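Local atomic coordinates of tyrosine--tRNA ligase, mitochondrial (Emericella nidulans, PDB entry 5IHX), a protein that probably attaches L-tyrosine to mitochondrial tRNA(Tyr) at the expense of ATP, as a class I aminoacyl-tRNA synthetase. Residues 49-54 with 244-249; 143-148 with 162-167; 359-364 with 371-376. One frame throughout, in Å; residues are numbered along the deposited sequence.

Contact 1 of 3, residues 49-54 with 244-249; sequences DVVGDR and GNILFG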
loop_
_atom_site.group_PDB
_atom_site.type_symbol
_atom_site.label_atom_id
_atom_site.label_comp_id
_atom_site.label_asym_id
_atom_site.label_seq_id
_atom_site.Cartn_x
_atom_site.Cartn_y
_atom_site.Cartn_z
ATOM N N ASP A 49 -29.224 1.195 -8.723
ATOM C CA ASP A 49 -28.600 2.455 -9.119
ATOM C C ASP A 49 -27.563 2.235 -10.209
ATOM O O ASP A 49 -26.857 1.228 -10.211
ATOM C CB ASP A 49 -27.928 3.139 -7.922
ATOM C CG ASP A 49 -28.925 3.734 -6.947
ATOM O OD1 ASP A 49 -30.030 4.129 -7.378
ATOM O OD2 ASP A 49 -28.594 3.818 -5.744
ATOM N N VAL A 50 -27.478 3.188 -11.131
ATOM C CA VAL A 50 -26.412 3.208 -12.120
ATOM C C VAL A 50 -25.317 4.144 -11.632
ATOM O O VAL A 50 -25.571 5.309 -11.334
ATOM C CB VAL A 50 -26.916 3.663 -13.506
ATOM C CG1 VAL A 50 -25.749 3.820 -14.483
ATOM C CG2 VAL A 50 -27.945 2.684 -14.045
ATOM N N VAL A 51 -24.099 3.621 -11.541
ATOM C CA VAL A 51 -22.951 4.434 -11.167
ATOM C C VAL A 51 -22.483 5.192 -12.402
ATOM O O VAL A 51 -21.555 4.774 -13.094
ATOM C CB VAL A 51 -21.810 3.578 -10.595
ATOM C CG1 VAL A 51 -20.658 4.463 -10.143
ATOM C CG2 VAL A 51 -22.318 2.741 -9.430
ATOM N N GLY A 52 -23.150 6.310 -12.667
ATOM C CA GLY A 52 -22.950 7.066 -13.885
ATOM C C GLY A 52 -24.299 7.371 -14.500
ATOM O O GLY A 52 -25.313 7.394 -13.800
ATOM N N ASP A 53 -24.316 7.587 -15.811
ATOM C CA ASP A 53 -25.544 7.934 -16.516
ATOM C C ASP A 53 -26.214 6.675 -17.060
ATOM O O ASP A 53 -25.604 5.919 -17.816
ATOM C CB ASP A 53 -25.247 8.914 -17.654
ATOM C CG ASP A 53 -26.501 9.380 -18.364
ATOM O OD1 ASP A 53 -26.453 9.558 -19.598
ATOM O OD2 ASP A 53 -27.533 9.574 -17.688
ATOM N N ARG A 54 -27.467 6.458 -16.671
ATOM C CA ARG A 54 -28.217 5.284 -17.107
ATOM C C ARG A 54 -28.270 5.187 -18.631
ATOM O O ARG A 54 -28.039 4.118 -19.196
ATOM C CB ARG A 54 -29.636 5.301 -16.518
ATOM C CG ARG A 54 -30.517 4.115 -16.938
ATOM C CD ARG A 54 -31.243 4.374 -18.257
ATOM N NE ARG A 54 -31.999 3.222 -18.733
ATOM C CZ ARG A 54 -32.460 3.107 -19.975
ATOM N NH1 ARG A 54 -32.234 4.071 -20.859
ATOM N NH2 ARG A 54 -33.139 2.029 -20.339
ATOM N N GLY A 244 -20.410 3.294 -3.576
ATOM C CA GLY A 244 -19.227 4.079 -3.272
ATOM C C GLY A 244 -17.957 3.536 -3.899
ATOM O O GLY A 244 -17.215 4.280 -4.544
ATOM N N ASN A 245 -17.695 2.245 -3.710
ATOM C CA ASN A 245 -16.499 1.620 -4.274
ATOM C C ASN A 245 -16.492 1.652 -5.797
ATOM O O ASN A 245 -15.451 1.877 -6.412
ATOM C CB ASN A 245 -16.360 0.174 -3.792
ATOM C CG ASN A 245 -16.046 0.078 -2.308
ATOM O OD1 ASN A 245 -15.462 0.992 -1.725
ATOM N ND2 ASN A 245 -16.417 -1.041 -1.696
ATOM N N ILE A 246 -17.650 1.420 -6.407
ATOM C CA ILE A 246 -17.740 1.414 -7.860
ATOM C C ILE A 246 -17.563 2.835 -8.396
ATOM O O ILE A 246 -16.909 3.035 -9.418
ATOM C CB ILE A 246 -19.080 0.817 -8.342
ATOM C CG1 ILE A 246 -19.160 -0.658 -7.944
ATOM C CG2 ILE A 246 -19.223 0.956 -9.859
ATOM C CD1 ILE A 246 -20.491 -1.323 -8.241
ATOM N N LEU A 247 -18.135 3.816 -7.702
ATOM C CA LEU A 247 -17.975 5.219 -8.083
ATOM C C LEU A 247 -16.500 5.604 -8.050
ATOM O O LEU A 247 -15.977 6.190 -9.000
ATOM C CB LEU A 247 -18.785 6.132 -7.158
ATOM C CG LEU A 247 -18.637 7.641 -7.388
ATOM C CD1 LEU A 247 -19.131 8.061 -8.767
ATOM C CD2 LEU A 247 -19.380 8.407 -6.306
ATOM N N PHE A 248 -15.836 5.281 -6.946
ATOM C CA PHE A 248 -14.407 5.522 -6.820
ATOM C C PHE A 248 -13.659 4.813 -7.943
ATOM O O PHE A 248 -12.710 5.351 -8.511
ATOM C CB PHE A 248 -13.897 5.041 -5.460
ATOM C CG PHE A 248 -12.432 5.288 -5.243
ATOM C CD1 PHE A 248 -12.000 6.434 -4.599
ATOM C CD2 PHE A 248 -11.485 4.378 -5.688
ATOM C CE1 PHE A 248 -10.652 6.669 -4.398
ATOM C CE2 PHE A 248 -10.137 4.607 -5.492
ATOM C CZ PHE A 248 -9.720 5.754 -4.845
ATOM N N GLY A 249 -14.102 3.600 -8.256
ATOM C CA GLY A 249 -13.466 2.790 -9.278
ATOM C C GLY A 249 -13.535 3.405 -10.662
ATOM O O GLY A 249 -12.560 3.359 -11.410
#
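Val-51 presses both of its methyl groups onto one turn of helix 243-259, between Ile-246 and Leu-247. The contact lies in the Rossmann-type catalytic domain of a class I synthetase. Strand 50-51 is the short antiparallel edge strand of the mixed sheet, and helix 243-259 packs beside it. Val-51 and Ile-246 run at a slant to each other and meet methyl to methyl: CG2 of Val-51 is 3.6 Å from CG2 of Ile-246. The other branch of Val-51 goes to the helix backbone. Its CG1 sits 3.5 Å from the CA of Leu-247, which is close for two carbons. Leu-247 also meets this CG1 with its CB, at 3.9 Å, and its CD1 comes near at 4.1 Å. The torsion of Val-51 explains the split. With chi1 at -177°, CG1 stands opposite the backbone N of Val-51 and faces Leu-247, while CG2 faces Ile-246. No hydrogen bond crosses the contact; it is wholly apolar. Val-51 and Ile-246 are buried, while Leu-247 lies at the exposed side. Tyr-243 and Val-250 of the same helix also touch Val-51. Backbone bonding to Gly-278 ties Val-51 to the neighbouring strand. Val-51 is the centre of an inverse gamma turn, closed by a weak bond from Gly-52 N to Val-50 O. The side chain of Ile-246 is about 7 Å from the bound tyrosine. Its neighbour Asn-245 bonds through ND2 to OE1 of Gln-242, a residue of the tyrosine pocket.

Contact 2 of 3, residues 143-148 with 162-167; sequences LGASIE and WRRTLT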
loop_
_atom_site.group_PDB
_atom_site.type_symbol
_atom_site.label_atom_id
_atom_site.label_comp_id
_atom_site.label_asym_id
_atom_site.label_seq_id
_atom_site.Cartn_x
_atom_site.Cartn_y
_atom_site.Cartn_z
ATOM N N LEU A 143 -21.288 -22.963 -9.986
ATOM C CA LEU A 143 -22.347 -22.027 -10.346
ATOM C C LEU A 143 -22.268 -21.652 -11.824
ATOM O O LEU A 143 -23.291 -21.532 -12.499
ATOM C CB LEU A 143 -22.271 -20.771 -9.476
ATOM C CG LEU A 143 -23.313 -19.686 -9.769
ATOM C CD1 LEU A 143 -24.725 -20.205 -9.522
ATOM C CD2 LEU A 143 -23.049 -18.444 -8.928
ATOM N N GLY A 144 -21.048 -21.476 -12.322
ATOM C CA GLY A 144 -20.834 -21.172 -13.725
ATOM C C GLY A 144 -21.416 -22.231 -14.643
ATOM O O GLY A 144 -22.071 -21.916 -15.637
ATOM N N ALA A 145 -21.176 -23.495 -14.312
ATOM C CA ALA A 145 -21.700 -24.603 -15.100
ATOM C C ALA A 145 -23.219 -24.696 -14.958
ATOM O O ALA A 145 -23.927 -24.983 -15.923
ATOM C CB ALA A 145 -21.046 -25.908 -14.680
ATOM N N SER A 146 -23.715 -24.444 -13.752
ATOM C CA SER A 146 -25.151 -24.466 -13.501
ATOM C C SER A 146 -25.885 -23.396 -14.305
ATOM O O SER A 146 -26.989 -23.626 -14.799
ATOM C CB SER A 146 -25.438 -24.274 -12.018
ATOM O OG SER A 146 -24.954 -25.355 -11.246
ATOM N N ILE A 147 -25.276 -22.223 -14.421
ATOM C CA ILE A 147 -25.859 -21.135 -15.193
ATOM C C ILE A 147 -26.050 -21.549 -16.648
ATOM O O ILE A 147 -27.080 -21.254 -17.259
ATOM C CB ILE A 147 -24.982 -19.864 -15.108
ATOM C CG1 ILE A 147 -25.174 -19.196 -13.747
ATOM C CG2 ILE A 147 -25.318 -18.879 -16.232
ATOM C CD1 ILE A 147 -24.159 -18.109 -13.435
ATOM N N GLU A 148 -25.058 -22.238 -17.199
ATOM C CA GLU A 148 -25.138 -22.708 -18.576
ATOM C C GLU A 148 -26.256 -23.741 -18.716
ATOM O O GLU A 148 -27.057 -23.675 -19.647
ATOM C CB GLU A 148 -23.800 -23.300 -19.022
ATOM C CG GLU A 148 -23.809 -23.850 -20.444
ATOM C CD GLU A 148 -22.439 -24.318 -20.904
ATOM O OE1 GLU A 148 -21.428 -23.885 -20.311
ATOM O OE2 GLU A 148 -22.376 -25.118 -21.861
ATOM N N TRP A 162 -19.781 -17.084 -26.636
ATOM C CA TRP A 162 -20.050 -16.942 -25.203
ATOM C C TRP A 162 -18.752 -17.075 -24.426
ATOM O O TRP A 162 -17.844 -17.791 -24.847
ATOM C CB TRP A 162 -21.041 -17.990 -24.703
ATOM C CG TRP A 162 -22.452 -17.791 -25.151
ATOM C CD1 TRP A 162 -22.886 -17.018 -26.186
ATOM C CD2 TRP A 162 -23.620 -18.381 -24.571
ATOM N NE1 TRP A 162 -24.254 -17.090 -26.288
ATOM C CE2 TRP A 162 -24.728 -17.922 -25.308
ATOM C CE3 TRP A 162 -23.835 -19.253 -23.500
ATOM C CZ2 TRP A 162 -26.033 -18.308 -25.011
ATOM C CZ3 TRP A 162 -25.134 -19.633 -23.205
ATOM C CH2 TRP A 162 -26.214 -19.163 -23.959
ATOM N N ARG A 163 -18.669 -16.397 -23.286
ATOM C CA ARG A 163 -17.490 -16.496 -22.440
ATOM C C ARG A 163 -17.796 -16.156 -20.986
ATOM O O ARG A 163 -18.391 -15.120 -20.691
ATOM C CB ARG A 163 -16.390 -15.581 -22.986
ATOM C CG ARG A 163 -14.994 -15.942 -22.519
ATOM C CD ARG A 163 -13.986 -14.879 -22.921
ATOM N NE ARG A 163 -12.637 -15.224 -22.486
ATOM C CZ ARG A 163 -11.820 -16.034 -23.154
ATOM N N ARG A 164 -17.391 -17.047 -20.083
ATOM C CA ARG A 164 -17.425 -16.754 -18.659
ATOM C C ARG A 164 -16.055 -17.079 -18.075
ATOM O O ARG A 164 -15.434 -18.067 -18.462
ATOM C CB ARG A 164 -18.508 -17.558 -17.934
ATOM C CG ARG A 164 -18.344 -19.069 -17.998
ATOM C CD ARG A 164 -19.486 -19.759 -17.263
ATOM N NE ARG A 164 -19.156 -21.133 -16.884
ATOM C CZ ARG A 164 -19.446 -22.225 -17.580
ATOM N NH1 ARG A 164 -20.090 -22.151 -18.737
ATOM N NH2 ARG A 164 -19.085 -23.406 -17.103
ATOM N N THR A 165 -15.589 -16.243 -17.156
ATOM C CA THR A 165 -14.260 -16.398 -16.574
ATOM C C THR A 165 -14.333 -16.334 -15.053
ATOM O O THR A 165 -15.083 -15.538 -14.498
ATOM C CB THR A 165 -13.291 -15.307 -17.088
ATOM O OG1 THR A 165 -13.258 -15.327 -18.519
ATOM C CG2 THR A 165 -11.882 -15.522 -16.544
ATOM N N LEU A 166 -13.565 -17.197 -14.394
ATOM C CA LEU A 166 -13.392 -17.138 -12.945
ATOM C C LEU A 166 -11.941 -16.787 -12.644
ATOM O O LEU A 166 -11.028 -17.507 -13.050
ATOM C CB LEU A 166 -13.772 -18.469 -12.289
ATOM C CG LEU A 166 -13.427 -18.604 -10.801
ATOM C CD1 LEU A 166 -14.109 -17.515 -9.987
ATOM C CD2 LEU A 166 -13.793 -19.982 -10.274
ATOM N N THR A 167 -11.737 -15.679 -11.940
ATOM C CA THR A 167 -10.394 -15.189 -11.649
ATOM C C THR A 167 -10.249 -14.817 -10.176
ATOM O O THR A 167 -11.149 -14.224 -9.582
ATOM C CB THR A 167 -10.043 -13.964 -12.517
ATOM O OG1 THR A 167 -10.155 -14.307 -13.903
ATOM C CG2 THR A 167 -8.624 -13.480 -12.228
#
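A helix packed on the edge strand of the Rossmann-type sheet of the catalytic domain makes this contact, and Arg-164 and Glu-148 lock the two together. Helix segment 143-148 and strand segment 164-167 run nearly antiparallel, with their axes 10.1 Å apart. Arg-164 leaves the strand and lays its guanidinium against the helix at Gly-144. The carbonyl O of Gly-144 stands 3.2 Å above the guanidinium plane, over its centre. That O is 3.3 Å from NE of Arg-164, but the angle is too poor for a hydrogen bond. The flat group therefore rests on the peptide and is not bonded to it. Glycine has no side chain here, which lets the arginine come this near. On the same face, NH2 of Arg-164 passes 3.5 Å from the backbone N of Ala-145; both are donors and do not bond.

Glu-148 comes from one turn further along the helix and meets the guanidinium at its edge. Its chain is extended, with CG anti to the backbone N (chi1 178°), and this carries the carboxylate to the arginine. The two side chains cross at about a right angle, and their flat ends are turned 66° apart. This makes a single-pronged salt bridge rather than a flat two-pronged pair. Arg-158 forms a second salt bridge to OE1 of Glu-148. The two arginines probably favour the charged carboxylate. The hydroxyl of Tyr-94 bonds weakly to both Arg-164 and Glu-148. NH1 of Arg-164 meets OE1 of Glu-148 nearly along its C-O bond, with OE1 near the guanidinium plane, at 2.7 Å and an N-H...O angle of 148°.

Contact 3 of 3, residues 359-364 with 371-376; sequences LAYEFV and DEADAV
Tyr-361 reaches across to the second helix with both its ring face and its hydroxyl. The CB of Ala-373 lies over one face of the ring, 3.8 Å from the centroid of Tyr-361, as a CH-pi contact. It is shifted toward the rim, and its closest ring atom is CE1. At the ring edge the hydroxyl of Tyr-361 donates to Asp-374: OH and OD1 are 2.7 Å apart. The hydroxyl approaches from above the carboxylate plane, 38° out of it. OD1 of Asp-374, in turn, lies in the plane of the ring. With chi1 at -178° the ring swings out from its helix toward Ala-373 and Asp-374.

Next to the ring sits Val-364. Its CG1 is 3.7 Å from the CA of Ala-373 and 4.2 Å from CG2 of Val-376. The small Ala-373 is thus wedged between the tyrosine ring and the valine. The two helices, 354-368 and 370-383, form an antiparallel helical hairpin in the helical region that follows the catalytic sheet. The axes of segments 359-364 and 371-376 are 8.6 Å apart.

Further out, Lys-370 forms a salt bridge with OD2 of Asp-374, while OD1 takes the tyrosine hydroxyl. Helix 309-317 flanks the hairpin through Tyr-313, which touches Ala-360 and Val-376. Glu-372 turns its carboxylate toward that helix, where OE2 bonds to Thr-309.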
loop_
_atom_site.group_PDB
_atom_site.type_symbol
_atom_site.label_atom_id
_atom_site.label_comp_id
_atom_site.label_asym_id
_atom_site.label_seq_id
_atom_site.Cartn_x
_atom_site.Cartn_y
_atom_site.Cartn_z
ATOM N N LEU A 359 -41.155 -20.078 -7.893
ATOM C CA LEU A 359 -39.922 -19.370 -7.564
ATOM C C LEU A 359 -38.928 -20.307 -6.892
ATOM O O LEU A 359 -37.754 -20.352 -7.258
ATOM C CB LEU A 359 -40.216 -18.181 -6.647
ATOM C CG LEU A 359 -39.018 -17.511 -5.964
ATOM C CD1 LEU A 359 -38.089 -16.880 -6.984
ATOM C CD2 LEU A 359 -39.489 -16.483 -4.946
ATOM N N ALA A 360 -39.409 -21.049 -5.900
ATOM C CA ALA A 360 -38.569 -21.971 -5.149
ATOM C C ALA A 360 -38.004 -23.060 -6.051
ATOM O O ALA A 360 -36.829 -23.407 -5.960
ATOM C CB ALA A 360 -39.358 -22.589 -4.004
ATOM N N TYR A 361 -38.849 -23.597 -6.926
ATOM C CA TYR A 361 -38.434 -24.673 -7.813
ATOM C C TYR A 361 -37.326 -24.213 -8.750
ATOM O O TYR A 361 -36.293 -24.871 -8.875
ATOM C CB TYR A 361 -39.622 -25.194 -8.627
ATOM C CG TYR A 361 -39.264 -26.355 -9.530
ATOM C CD1 TYR A 361 -39.440 -27.666 -9.110
ATOM C CD2 TYR A 361 -38.738 -26.139 -10.797
ATOM C CE1 TYR A 361 -39.108 -28.729 -9.929
ATOM C CE2 TYR A 361 -38.403 -27.192 -11.622
ATOM C CZ TYR A 361 -38.589 -28.485 -11.184
ATOM O OH TYR A 361 -38.254 -29.537 -12.005
ATOM N N GLU A 362 -37.552 -23.081 -9.409
ATOM C CA GLU A 362 -36.595 -22.551 -10.370
ATOM C C GLU A 362 -35.227 -22.314 -9.747
ATOM O O GLU A 362 -34.206 -22.699 -10.316
ATOM C CB GLU A 362 -37.118 -21.249 -10.980
ATOM C CG GLU A 362 -38.231 -21.448 -11.994
ATOM C CD GLU A 362 -37.761 -22.191 -13.232
ATOM O OE1 GLU A 362 -38.500 -23.080 -13.707
ATOM O OE2 GLU A 362 -36.655 -21.883 -13.730
ATOM N N PHE A 363 -35.201 -21.686 -8.577
ATOM C CA PHE A 363 -33.930 -21.328 -7.968
ATOM C C PHE A 363 -33.202 -22.560 -7.447
ATOM O O PHE A 363 -31.976 -22.637 -7.523
ATOM C CB PHE A 363 -34.123 -20.322 -6.834
ATOM C CG PHE A 363 -32.832 -19.757 -6.320
ATOM C CD1 PHE A 363 -32.182 -18.750 -7.012
ATOM C CD2 PHE A 363 -32.255 -20.248 -5.162
ATOM C CE1 PHE A 363 -30.988 -18.234 -6.549
ATOM C CE2 PHE A 363 -31.064 -19.736 -4.696
ATOM C CZ PHE A 363 -30.429 -18.729 -5.390
ATOM N N VAL A 364 -33.949 -23.525 -6.921
ATOM C CA VAL A 364 -33.339 -24.770 -6.465
ATOM C C VAL A 364 -32.767 -25.522 -7.664
ATOM O O VAL A 364 -31.691 -26.107 -7.574
ATOM C CB VAL A 364 -34.339 -25.656 -5.695
ATOM C CG1 VAL A 364 -33.797 -27.079 -5.528
ATOM C CG2 VAL A 364 -34.633 -25.054 -4.333
ATOM N N ASP A 371 -33.105 -32.751 -10.461
ATOM C CA ASP A 371 -33.441 -33.868 -9.578
ATOM C C ASP A 371 -33.700 -33.407 -8.148
ATOM O O ASP A 371 -34.629 -33.880 -7.494
ATOM C CB ASP A 371 -32.323 -34.916 -9.583
ATOM C CG ASP A 371 -32.220 -35.655 -10.902
ATOM O OD1 ASP A 371 -33.259 -35.819 -11.578
ATOM O OD2 ASP A 371 -31.101 -36.078 -11.258
ATOM N N GLU A 372 -32.875 -32.484 -7.663
ATOM C CA GLU A 372 -33.073 -31.919 -6.334
ATOM C C GLU A 372 -34.361 -31.108 -6.283
ATOM O O GLU A 372 -35.105 -31.178 -5.309
ATOM C CB GLU A 372 -31.883 -31.052 -5.930
ATOM C CG GLU A 372 -30.636 -31.854 -5.613
ATOM C CD GLU A 372 -30.735 -32.561 -4.276
ATOM O OE1 GLU A 372 -29.805 -33.321 -3.935
ATOM O OE2 GLU A 372 -31.751 -32.366 -3.574
ATOM N N ALA A 373 -34.624 -30.348 -7.342
ATOM C CA ALA A 373 -35.815 -29.511 -7.405
ATOM C C ALA A 373 -37.076 -30.370 -7.380
ATOM O O ALA A 373 -38.034 -30.061 -6.668
ATOM C CB ALA A 373 -35.787 -28.639 -8.650
ATOM N N ASP A 374 -37.077 -31.446 -8.160
ATOM C CA ASP A 374 -38.210 -32.368 -8.180
ATOM C C ASP A 374 -38.441 -32.993 -6.808
ATOM O O ASP A 374 -39.564 -33.011 -6.311
ATOM C CB ASP A 374 -37.992 -33.472 -9.219
ATOM C CG ASP A 374 -38.080 -32.961 -10.646
ATOM O OD1 ASP A 374 -38.780 -31.954 -10.881
ATOM O OD2 ASP A 374 -37.452 -33.572 -11.535
ATOM N N ALA A 375 -37.371 -33.486 -6.191
ATOM C CA ALA A 375 -37.482 -34.182 -4.914
ATOM C C ALA A 375 -38.055 -33.294 -3.810
ATOM O O ALA A 375 -39.005 -33.682 -3.130
ATOM C CB ALA A 375 -36.124 -34.724 -4.494
ATOM N N VAL A 376 -37.484 -32.106 -3.627
ATOM C CA VAL A 376 -37.903 -31.247 -2.521
ATOM C C VAL A 376 -39.298 -30.668 -2.745
ATOM O O VAL A 376 -40.045 -30.478 -1.789
ATOM C CB VAL A 376 -36.906 -30.087 -2.281
ATOM C CG1 VAL A 376 -35.523 -30.635 -1.952
ATOM C CG2 VAL A 376 -36.853 -29.144 -3.479
#

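Contacts 1 and 2 belong to the same sheet but to its two outermost strands, and they lie on opposite sides of the chain's centre. Contact 3 is apart from the sheet and farthest out, about 23 Å from the centre of the chain to its own centre. Contact 1 is the buried one and is purely apolar, near the tyrosine pocket. Contacts 2 and 3 are partly buried. Contact 2 is polar and pairs two charges across helix and strand, whereas contact 3 is mixed, a tyrosine-to-aspartate bond beside apolar packing of one helix on another. Contacts 2 and 3 come nearest each other, with closest atoms about 7 Å apart; none of the three touches another.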